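PDB 3HJL: flagellar motor switch protein fliG from Aquifex aeolicus, which probably forms part of the rotor-mounted switch complex at the base of the flagellum and so probably takes part in setting the direction of flagellar rotation. Local coordinates for residues A[151-154]-A[155-158]. Residues are numbered along the deposited sequence; the frame is centred on the assembly and turned at random.
Sequences NLPE and ELKK
P153 O is the acceptor on which the first turn of helix 154-166 closes: K157 N reaches it at 3.0 Å with an N-H...O angle of 149°, and L156 N adds a weak, more bent bond at 3.1 Å. P153, at the N-cap, supplies this carbonyl to the helix. Just before it, N151 ND2 is satisfied by E147 O of helix 142-150. One residue on, E154 and K157 lie side by side and pair their charges. With CG beside its own N (chi1 -62°) and the chain bent at chi2, E154 turns its carboxylate toward K157, which stays extended beyond CG; K157 NZ makes a salt bridge to E154 OE2 at 3.0 Å, coming from above the carboxylate plane, with E154 OE1 3.6 Å from the same NZ. On the way, K157 CE passes 3.5 Å from L152 O. Replacing K157 with an alanine would probably leave the E154 carboxylate without this cationic mate and L152 O without its methylene neighbour. L156 CD2 touches both P153 CD and L152 CD2, each at 4.0 Å, and L156 also packs on P130 and I133 of helix 130-137. The chemistry is therefore two-sided: apolar contacts seat the helix start in the middle domain, while a surface ion pair, probably weakened by solvent, links E154 to K157 within the first turn.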
loop_
_atom_site.group_PDB
_atom_site.type_symbol
_atom_site.label_atom_id
_atom_site.label_comp_id
_atom_site.label_asym_id
_atom_site.label_seq_id
_atom_site.Cartn_x
_atom_site.Cartn_y
_atom_site.Cartn_z
ATOM N N ASN A 151 -24.725 -14.327 11.249
ATOM C CA ASN A 151 -25.102 -13.429 10.143
ATOM C C ASN A 151 -24.871 -14.003 8.720
ATOM O O ASN A 151 -25.055 -13.288 7.733
ATOM C CB ASN A 151 -24.361 -12.095 10.296
ATOM C CG ASN A 151 -24.890 -11.271 11.440
ATOM O OD1 ASN A 151 -25.959 -10.680 11.336
ATOM N ND2 ASN A 151 -24.125 -11.186 12.523
ATOM N N LEU A 152 -24.426 -15.259 8.614
ATOM C CA LEU A 152 -24.277 -15.919 7.313
ATOM C C LEU A 152 -25.575 -16.683 7.007
ATOM O O LEU A 152 -26.412 -16.840 7.899
ATOM C CB LEU A 152 -23.082 -16.893 7.311
ATOM C CG LEU A 152 -21.649 -16.333 7.305
ATOM C CD1 LEU A 152 -20.645 -17.464 7.452
ATOM C CD2 LEU A 152 -21.346 -15.527 6.054
ATOM N N PRO A 153 -25.782 -17.097 5.730
ATOM C CA PRO A 153 -26.916 -17.986 5.407
ATOM C C PRO A 153 -26.779 -19.358 6.070
ATOM O O PRO A 153 -25.663 -19.790 6.342
ATOM C CB PRO A 153 -26.836 -18.129 3.879
ATOM C CG PRO A 153 -25.999 -16.992 3.412
ATOM C CD PRO A 153 -25.050 -16.682 4.515
ATOM N N GLU A 154 -27.900 -20.064 6.212
ATOM C CA GLU A 154 -27.981 -21.323 6.990
ATOM C C GLU A 154 -27.095 -22.470 6.493
ATOM O O GLU A 154 -26.436 -23.135 7.294
ATOM C CB GLU A 154 -29.438 -21.816 7.063
ATOM C CG GLU A 154 -30.429 -20.865 7.773
ATOM C CD GLU A 154 -30.136 -20.670 9.257
ATOM O OE1 GLU A 154 -29.716 -21.642 9.925
ATOM O OE2 GLU A 154 -30.355 -19.545 9.758
ATOM N N GLU A 155 -27.111 -22.730 5.188
ATOM C CA GLU A 155 -26.294 -23.809 4.614
ATOM C C GLU A 155 -24.798 -23.469 4.635
ATOM O O GLU A 155 -23.956 -24.373 4.616
ATOM C CB GLU A 155 -26.749 -24.157 3.189
ATOM C CG GLU A 155 -28.173 -24.757 3.086
ATOM C CD GLU A 155 -28.271 -26.233 3.525
ATOM O OE1 GLU A 155 -28.609 -27.082 2.669
ATOM O OE2 GLU A 155 -28.034 -26.547 4.713
ATOM N N LEU A 156 -24.480 -22.171 4.687
ATOM C CA LEU A 156 -23.098 -21.705 4.796
ATOM C C LEU A 156 -22.585 -21.818 6.243
ATOM O O LEU A 156 -21.399 -22.080 6.443
ATOM C CB LEU A 156 -22.967 -20.265 4.271
ATOM C CG LEU A 156 -21.564 -19.723 3.941
ATOM C CD1 LEU A 156 -20.760 -20.672 3.042
ATOM C CD2 LEU A 156 -21.678 -18.344 3.290
ATOM N N LYS A 157 -23.466 -21.616 7.235
ATOM C CA LYS A 157 -23.114 -21.829 8.666
ATOM C C LYS A 157 -22.563 -23.237 8.900
ATOM O O LYS A 157 -21.502 -23.414 9.503
ATOM C CB LYS A 157 -24.341 -21.672 9.577
ATOM C CG LYS A 157 -24.881 -20.276 9.723
ATOM C CD LYS A 157 -26.126 -20.281 10.603
ATOM C CE LYS A 157 -26.806 -18.927 10.642
ATOM N NZ LYS A 157 -27.984 -18.936 11.545
ATOM N N LYS A 158 -23.283 -24.217 8.367
ATOM C CA LYS A 158 -22.966 -25.632 8.534
ATOM C C LYS A 158 -21.677 -26.008 7.790
ATOM O O LYS A 158 -20.850 -26.758 8.307
ATOM C CB LYS A 158 -24.133 -26.493 8.011
ATOM C CG LYS A 158 -25.511 -26.207 8.669
ATOM C CD LYS A 158 -26.670 -26.809 7.880
ATOM C CE LYS A 158 -28.013 -26.167 8.246
ATOM N NZ LYS A 158 -28.314 -26.227 9.703
#